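Local atomic coordinates of P domain of VPI (Norovirus Hu/GI.7/TCH-060/USA/2003, PDB entry 4P1V), a protein that forms the outer, protruding part of the norovirus capsid protein and binds histo-blood group antigens, here the H-type 2 glycan. Residues Cys46-Gln51 with Ala235-Glu240; Ser111-Asp116 with Asp153-Leu158. All coordinates share one frame; numbering follows the deposited sequence.

How the contacts relate
Two ways of joining distant parts of one chain appear here, on opposite sides of its centre, with contact centres about 35 Å apart. Contact 1 is small and partly buried: a turn meets the loop after helix 224-233 through a few apolar atoms, a C-H···O contact and two waters, without a direct hydrogen bond. Contact 2 is larger and buried: neighbouring strands pair by regular backbone hydrogen bonds, with a hydroxyl-amide bond on one face and apolar packing on the other. The two share no secondary-structure element. As in other noroviruses, the first probably belongs to the P1 subdomain and the second to P2, which carries the glycan site.

Contact 1 (Cys46-Gln51 with Ala235-Glu240); sequences CTLEGQ and APVRGE
Glu49 and Val237 meet through aliphatic carbon, although one of them ends in a carboxylate. Their side chains cross at about a right angle. Followed outward, Val237 begins with CB, which points toward 46-51 and lies 4.2 Å from Glu49 CG. Its branch CG2 then does most of the touching: it comes 3.4 Å from Glu49 CG and 3.9 Å from Leu48 CB. With CG1 anti to the backbone N (chi1 164°), the other methyl, CG2, lies anti to the carbonyl carbon and beside the N, which turns it toward Glu49 CG and Leu48 CB. Trp290 of strand 284-291 packs against both Leu48 and Val237 and extends the apolar patch.

No conventional hydrogen bond joins the two segments directly. Glu49 CA directs its hydrogen at Ala235 O over 3.5 Å, with an angle of 155° at the hydrogen, a fairly straight C-H···O approach. Water 1 carries a firmer link: it donates to Leu48 O at 2.6 Å and accepts from Ala235 N at 2.8 Å, satisfying a backbone carbonyl and amide that do not bond each other directly. Water 2 donates to Glu49 O and, weakly, to Ala235 O.

The turn brings its own bracing. Gly50 N donates to Thr47 O at 2.9 Å, and the amide N of Gln51 returns to the hydroxyl oxygen Thr47 OG1 at 3.1 Å. Gln234, the residue just before Ala235, adds a hydrogen bond from NE2 to Gly50 O. What results is a type I beta turn, Thr47 to Gly50, seated against the loop that leads from helix 224-233 into strand 241-247, joining early and late parts of the chain within what is probably the P1 subdomain.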
ATOM      1  N   CYS A  46       6.710  -3.949  14.389  1.00  4.60           N
ATOM      2  CA  CYS A  46       6.858  -2.600  14.904  1.00  4.79           C
ATOM      3  C   CYS A  46       6.427  -2.647  16.356  1.00  7.09           C
ATOM      4  O   CYS A  46       5.394  -3.227  16.677  1.00  6.41           O
ATOM      5  CB  CYS A  46       5.934  -1.653  14.138  1.00  4.49           C
ATOM      6  SG  CYS A  46       6.146   0.102  14.581  1.00  5.79           S
ATOM      7  N   THR A  47       7.204  -2.025  17.241  1.00  5.89           N
ATOM      8  CA  THR A  47       6.794  -1.972  18.634  1.00  6.58           C
ATOM      9  C   THR A  47       5.689  -0.942  18.782  1.00  6.65           C
ATOM     10  O   THR A  47       5.513  -0.066  17.934  1.00  6.28           O
ATOM     11  CB  THR A  47       7.954  -1.605  19.566  1.00  7.22           C
ATOM     12  OG1 THR A  47       8.315  -0.236  19.370  1.00  7.91           O
ATOM     13  CG2 THR A  47       9.154  -2.520  19.304  1.00  7.93           C
ATOM     14  N   LEU A  48       4.942  -1.051  19.877  1.00  7.21           N
ATOM     15  CA  LEU A  48       3.818  -0.169  20.165  1.00  7.42           C
ATOM     16  C   LEU A  48       4.251   1.291  20.285  1.00  8.54           C
ATOM     17  O   LEU A  48       3.475   2.212  19.978  1.00 12.01           O
ATOM     18  CB  LEU A  48       3.152  -0.650  21.447  1.00 11.33           C
ATOM     19  CG  LEU A  48       1.743  -0.181  21.797  1.00 19.30           C
ATOM     20  CD1 LEU A  48       0.909  -0.210  20.566  1.00 23.57           C
ATOM     21  CD2 LEU A  48       1.149  -1.114  22.828  1.00 16.39           C
ATOM     22  N   GLU A  49       5.496   1.500  20.713  1.00  8.42           N
ATOM     23  CA  GLU A  49       6.086   2.834  20.788  1.00 12.24           C
ATOM     24  C   GLU A  49       6.463   3.439  19.437  1.00 11.10           C
ATOM     25  O   GLU A  49       6.878   4.595  19.375  1.00 11.32           O
ATOM     26  CB  GLU A  49       7.357   2.764  21.606  1.00 19.49           C
ATOM     27  CG  GLU A  49       7.194   2.480  23.043  1.00 29.10           C
ATOM     28  CD  GLU A  49       8.529   2.462  23.727  1.00 37.95           C
ATOM     29  OE1 GLU A  49       9.544   2.293  23.021  1.00 40.65           O
ATOM     30  OE2 GLU A  49       8.563   2.564  24.969  1.00 43.18           O
ATOM     31  N   GLY A  50       6.364   2.645  18.381  1.00  9.09           N
ATOM     32  CA  GLY A  50       6.624   3.128  17.034  1.00  9.16           C
ATOM     33  C   GLY A  50       8.017   2.834  16.499  1.00  8.18           C
ATOM     34  O   GLY A  50       8.482   3.517  15.587  1.00 10.06           O
ATOM     35  N   GLN A  51       8.687   1.824  17.043  1.00  6.76           N
ATOM     36  CA  GLN A  51       9.997   1.435  16.510  1.00  7.30           C
ATOM     37  C   GLN A  51       9.856   0.354  15.452  1.00  6.55           C
ATOM     38  O   GLN A  51       9.466  -0.765  15.785  1.00  6.18           O
ATOM     39  CB  GLN A  51      10.911   0.902  17.622  1.00  9.85           C
ATOM     40  CG  GLN A  51      12.287   0.487  17.074  1.00 14.39           C
ATOM     41  CD  GLN A  51      13.200  -0.232  18.073  1.00 27.11           C
ATOM     42  OE1 GLN A  51      12.883  -0.380  19.261  1.00 34.67           O
ATOM     43  NE2 GLN A  51      14.334  -0.714  17.570  1.00 30.12           N
ATOM     44  N   ALA A 235       3.688   6.734  20.708  1.00 12.52           N
ATOM     45  CA  ALA A 235       2.964   6.786  21.960  1.00 12.54           C
ATOM     46  C   ALA A 235       3.756   6.134  23.079  1.00 16.10           C
ATOM     47  O   ALA A 235       4.357   5.079  22.879  1.00 17.35           O
ATOM     48  CB  ALA A 235       1.659   6.096  21.792  1.00 15.37           C
ATOM     49  N   PRO A 236       3.723   6.733  24.276  1.00 20.10           N
ATOM     50  CA  PRO A 236       4.387   6.118  25.420  1.00 19.80           C
ATOM     51  C   PRO A 236       3.634   4.868  25.784  1.00 16.30           C
ATOM     52  O   PRO A 236       2.408   4.871  25.765  1.00 17.53           O
ATOM     53  CB  PRO A 236       4.219   7.156  26.529  1.00 17.31           C
ATOM     54  CG  PRO A 236       4.044   8.434  25.822  1.00 23.75           C
ATOM     55  CD  PRO A 236       3.294   8.108  24.562  1.00 22.49           C
ATOM     56  N   VAL A 237       4.359   3.815  26.124  1.00 16.60           N
ATOM     57  CA  VAL A 237       3.715   2.589  26.525  1.00 16.56           C
ATOM     58  C   VAL A 237       3.511   2.685  28.028  1.00 15.79           C
ATOM     59  O   VAL A 237       4.472   2.764  28.792  1.00 19.16           O
ATOM     60  CB  VAL A 237       4.584   1.390  26.114  1.00 19.72           C
ATOM     61  CG1 VAL A 237       4.169   0.139  26.844  1.00 18.26           C
ATOM     62  CG2 VAL A 237       4.479   1.194  24.615  1.00 22.43           C
ATOM     63  N   ARG A 238       2.251   2.644  28.456  1.00 12.84           N
ATOM     64  CA  ARG A 238       1.920   2.947  29.847  1.00 13.87           C
ATOM     65  C   ARG A 238       1.449   1.749  30.630  1.00 13.71           C
ATOM     66  O   ARG A 238       0.975   1.890  31.750  1.00 17.98           O
ATOM     67  CB  ARG A 238       0.856   4.037  29.949  1.00 16.89           C
ATOM     68  CG  ARG A 238       1.267   5.351  29.341  1.00 20.23           C
ATOM     69  CD  ARG A 238       0.289   6.454  29.722  1.00 28.31           C
ATOM     70  NE  ARG A 238       0.578   7.704  29.022  1.00 37.25           N
ATOM     71  CZ  ARG A 238       1.471   8.600  29.431  1.00 43.37           C
ATOM     72  NH1 ARG A 238       2.134   8.403  30.563  1.00 44.10           N
ATOM     73  NH2 ARG A 238       1.675   9.708  28.730  1.00 42.04           N
ATOM     74  N   GLY A 239       1.620   0.570  30.057  1.00 12.57           N
ATOM     75  CA  GLY A 239       1.282  -0.652  30.756  1.00 14.40           C
ATOM     76  C   GLY A 239       1.947  -1.821  30.070  1.00 11.23           C
ATOM     77  O   GLY A 239       2.641  -1.645  29.072  1.00 11.67           O
ATOM     78  N   GLU A 240       1.733  -3.021  30.597  1.00 11.56           N
ATOM     79  CA  GLU A 240       2.399  -4.214  30.078  1.00 10.35           C
ATOM     80  C   GLU A 240       1.741  -4.765  28.815  1.00  9.07           C
ATOM     81  O   GLU A 240       2.368  -5.485  28.039  1.00  9.02           O
ATOM     82  CB  GLU A 240       2.449  -5.294  31.163  1.00 10.67           C
ATOM     83  CG  GLU A 240       3.371  -4.956  32.311  1.00 14.62           C
ATOM     84  CD  GLU A 240       3.279  -5.918  33.480  1.00 18.62           C
ATOM     85  OE1 GLU A 240       2.367  -6.774  33.516  1.00 16.36           O
ATOM     86  OE2 GLU A 240       4.168  -5.831  34.350  1.00 25.80           O
TER
HETATM   87  O   HOH W   1       2.985   4.594  18.982  1.00  9.29           O
HETATM   88  O   HOH W   2       7.103   6.371  21.752  1.00 37.41           O

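Contact 2 (Ser111-Asp116 with Asp153-Leu158); sequences STFKVD and DQLGTL
The carboxamide of Gln154 meets the hydroxyl of Thr112 within its own plane: Thr112 OG1 donates to a lone pair of Gln154 OE1 at 2.7 Å, with a C=O···donor angle of 140°. A bend at chi2 (-73°) swings the amide back over the neighbouring strand, and its other end brings Gln154 NE2 within 3.5 Å of Lys114 CB. Thr151 fixes the amide's rotation further, its O accepting from NE2, and its hydroxyl also bonds Lys114 NZ. The other flat group, the Phe113 ring, is approached obliquely by a carbonyl, with CD1 3.4 Å from Leu155 O; the Phe113 side chain also packs against Pro209 of the second subunit.

These side chains leave opposite faces of an antiparallel pair of strands, 107-114 beside 153-162, with Thr112, Lys114 and Gln154 on one and Phe113 on the other, inside a six-stranded antiparallel sheet of what is probably the P2 subdomain. Farther along the same two strands, Asp107, His109, Trp160 and Ser162 lie beside the glycan. Phe113 and Leu155 form a hydrogen-bonded pair, each amide reaching the other's carbonyl oxygen. At the non-hydrogen-bonded pair Thr112 with Gly156 the backbones draw close, their CA atoms 3.9 Å apart; glycine leaves room there for Thr112 CG2, 3.7 Å from Gly156 CA.

On the face of Phe113 and Leu155, Val115 CG2 rests 3.7 Å from Leu155 CB. Val115 N itself donates to Asp153 O at 2.9 Å, nearly straight (168°). Past this bond, water 3 donates to the carboxylates of Asp116 and Asp153, probably easing the repulsion between them, while Arg67 pairs with Asp153 OD2 in a salt bridge.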
ATOM      1  N   SER A 111       7.531  -8.370 -10.484  1.00  3.16           N
ATOM      2  CA  SER A 111       7.293  -7.608 -11.705  1.00  2.51           C
ATOM      3  C   SER A 111       7.868  -6.201 -11.562  1.00  4.04           C
ATOM      4  O   SER A 111       7.433  -5.444 -10.692  1.00  5.81           O
ATOM      5  CB  SER A 111       5.796  -7.530 -11.993  1.00  7.02           C
ATOM      6  OG  SER A 111       5.561  -6.946 -13.258  1.00 14.03           O
ATOM      7  N   THR A 112       8.840  -5.874 -12.407  1.00  2.87           N
ATOM      8  CA  THR A 112       9.585  -4.620 -12.296  1.00  2.57           C
ATOM      9  C   THR A 112       9.539  -3.773 -13.571  1.00  3.51           C
ATOM     10  O   THR A 112       9.255  -4.265 -14.662  1.00  4.42           O
ATOM     11  CB  THR A 112      11.076  -4.870 -11.929  1.00  6.22           C
ATOM     12  OG1 THR A 112      11.743  -5.542 -13.003  1.00  7.33           O
ATOM     13  CG2 THR A 112      11.199  -5.712 -10.666  1.00  6.00           C
ATOM     14  N   PHE A 113       9.798  -2.477 -13.421  1.00  6.26           N
ATOM     15  CA  PHE A 113       9.997  -1.618 -14.577  1.00  4.07           C
ATOM     16  C   PHE A 113      11.246  -0.793 -14.382  1.00  5.33           C
ATOM     17  O   PHE A 113      11.716  -0.643 -13.258  1.00  5.52           O
ATOM     18  CB  PHE A 113       8.777  -0.726 -14.831  1.00  5.90           C
ATOM     19  CG  PHE A 113       8.587   0.381 -13.805  1.00  6.16           C
ATOM     20  CD1 PHE A 113       8.120   0.095 -12.526  1.00  6.85           C
ATOM     21  CD2 PHE A 113       8.822   1.711 -14.134  1.00  9.71           C
ATOM     22  CE1 PHE A 113       7.922   1.108 -11.587  1.00  6.85           C
ATOM     23  CE2 PHE A 113       8.621   2.731 -13.198  1.00  7.70           C
ATOM     24  CZ  PHE A 113       8.177   2.423 -11.919  1.00  8.49           C
ATOM     25  N   LYS A 114      11.776  -0.259 -15.481  1.00  4.05           N
ATOM     26  CA  LYS A 114      12.959   0.585 -15.434  1.00  4.95           C
ATOM     27  C   LYS A 114      12.569   2.021 -15.095  1.00  6.75           C
ATOM     28  O   LYS A 114      11.793   2.665 -15.801  1.00  8.42           O
ATOM     29  CB  LYS A 114      13.706   0.526 -16.768  1.00  7.61           C
ATOM     30  CG  LYS A 114      15.096   1.133 -16.720  1.00  9.83           C
ATOM     31  CD  LYS A 114      15.829   0.936 -18.023  1.00 10.95           C
ATOM     32  CE  LYS A 114      17.190   1.596 -18.006  1.00 16.09           C
ATOM     33  NZ  LYS A 114      17.889   1.221 -19.256  1.00 22.75           N
ATOM     34  N   VAL A 115      13.112   2.512 -13.988  1.00  9.78           N
ATOM     35  CA  VAL A 115      12.767   3.833 -13.502  1.00 10.48           C
ATOM     36  C   VAL A 115      13.517   4.861 -14.352  1.00 19.49           C
ATOM     37  O   VAL A 115      14.614   4.572 -14.826  1.00 21.28           O
ATOM     38  CB  VAL A 115      13.165   4.000 -12.033  1.00 13.57           C
ATOM     39  CG1 VAL A 115      12.698   5.362 -11.503  1.00 16.49           C
ATOM     40  CG2 VAL A 115      12.575   2.871 -11.197  1.00 14.47           C
ATOM     41  N   ASP A 116      12.949   6.035 -14.573  1.00 26.75           N
ATOM     42  CA  ASP A 116      13.650   7.045 -15.369  1.00 33.12           C
ATOM     43  C   ASP A 116      13.995   6.593 -16.806  1.00 33.43           C
ATOM     44  O   ASP A 116      15.009   7.027 -17.364  1.00 35.28           O
ATOM     45  CB  ASP A 116      14.951   7.467 -14.650  1.00 37.44           C
ATOM     46  CG  ASP A 116      14.703   8.125 -13.297  1.00 40.61           C
ATOM     47  OD1 ASP A 116      13.670   8.821 -13.151  1.00 39.62           O
ATOM     48  OD2 ASP A 116      15.545   7.969 -12.381  1.00 39.56           O
ATOM     49  N   ASP A 153      18.085   0.637 -13.392  1.00  6.00           N
ATOM     50  CA  ASP A 153      17.414   0.792 -12.099  1.00  5.59           C
ATOM     51  C   ASP A 153      16.002   0.198 -12.215  1.00  6.55           C
ATOM     52  O   ASP A 153      15.132   0.776 -12.862  1.00  7.62           O
ATOM     53  CB  ASP A 153      17.388   2.297 -11.796  1.00  5.32           C
ATOM     54  CG  ASP A 153      16.851   2.644 -10.422  1.00  6.63           C
ATOM     55  OD1 ASP A 153      16.536   1.755  -9.599  1.00  6.80           O
ATOM     56  OD2 ASP A 153      16.794   3.866 -10.153  1.00  7.60           O
ATOM     57  N   GLN A 154      15.798  -0.972 -11.613  1.00  4.29           N
ATOM     58  CA  GLN A 154      14.518  -1.683 -11.672  1.00  3.93           C
ATOM     59  C   GLN A 154      13.786  -1.594 -10.343  1.00  6.78           C
ATOM     60  O   GLN A 154      14.372  -1.852  -9.298  1.00  5.69           O
ATOM     61  CB  GLN A 154      14.746  -3.161 -11.976  1.00  4.76           C
ATOM     62  CG  GLN A 154      15.331  -3.438 -13.353  1.00  5.40           C
ATOM     63  CD  GLN A 154      14.329  -3.228 -14.483  1.00  5.24           C
ATOM     64  OE1 GLN A 154      13.180  -3.662 -14.390  1.00  5.90           O
ATOM     65  NE2 GLN A 154      14.757  -2.565 -15.553  1.00  7.13           N
ATOM     66  N   LEU A 155      12.501  -1.253 -10.392  1.00  3.30           N
ATOM     67  CA  LEU A 155      11.680  -1.165  -9.199  1.00  3.52           C
ATOM     68  C   LEU A 155      10.451  -2.014  -9.398  1.00  4.85           C
ATOM     69  O   LEU A 155       9.816  -1.923 -10.442  1.00  5.22           O
ATOM     70  CB  LEU A 155      11.233   0.272  -8.993  1.00  4.77           C
ATOM     71  CG  LEU A 155      10.126   0.530  -7.979  1.00  4.90           C
ATOM     72  CD1 LEU A 155      10.537   0.060  -6.582  1.00  7.39           C
ATOM     73  CD2 LEU A 155       9.807   2.027  -7.988  1.00  5.14           C
ATOM     74  N   GLY A 156      10.084  -2.823  -8.419  1.00  3.84           N
ATOM     75  CA  GLY A 156       8.914  -3.644  -8.636  1.00  7.13           C
ATOM     76  C   GLY A 156       8.340  -4.306  -7.415  1.00  5.01           C
ATOM     77  O   GLY A 156       8.758  -4.031  -6.297  1.00  5.66           O
ATOM     78  N   THR A 157       7.391  -5.206  -7.650  1.00  3.81           N
ATOM     79  CA  THR A 157       6.552  -5.750  -6.595  1.00  3.89           C
ATOM     80  C   THR A 157       6.461  -7.263  -6.753  1.00  5.56           C
ATOM     81  O   THR A 157       6.356  -7.762  -7.869  1.00  5.37           O
ATOM     82  CB  THR A 157       5.139  -5.131  -6.677  1.00  3.59           C
ATOM     83  OG1 THR A 157       5.246  -3.709  -6.532  1.00  6.84           O
ATOM     84  CG2 THR A 157       4.215  -5.683  -5.588  1.00  4.79           C
ATOM     85  N   LEU A 158       6.522  -7.985  -5.633  1.00  3.68           N
ATOM     86  CA  LEU A 158       6.318  -9.423  -5.645  1.00  4.06           C
ATOM     87  C   LEU A 158       4.941  -9.711  -6.239  1.00  5.10           C
ATOM     88  O   LEU A 158       3.929  -9.193  -5.756  1.00  5.73           O
ATOM     89  CB  LEU A 158       6.412  -9.979  -4.225  1.00  4.11           C
ATOM     90  CG  LEU A 158       6.244 -11.491  -4.120  1.00  2.71           C
ATOM     91  CD1 LEU A 158       7.385 -12.220  -4.806  1.00  5.64           C
ATOM     92  CD2 LEU A 158       6.163 -11.902  -2.669  1.00  5.49           C
TER
HETATM   93  O   HOH W   3      17.155   5.754 -11.982  1.00 19.31           O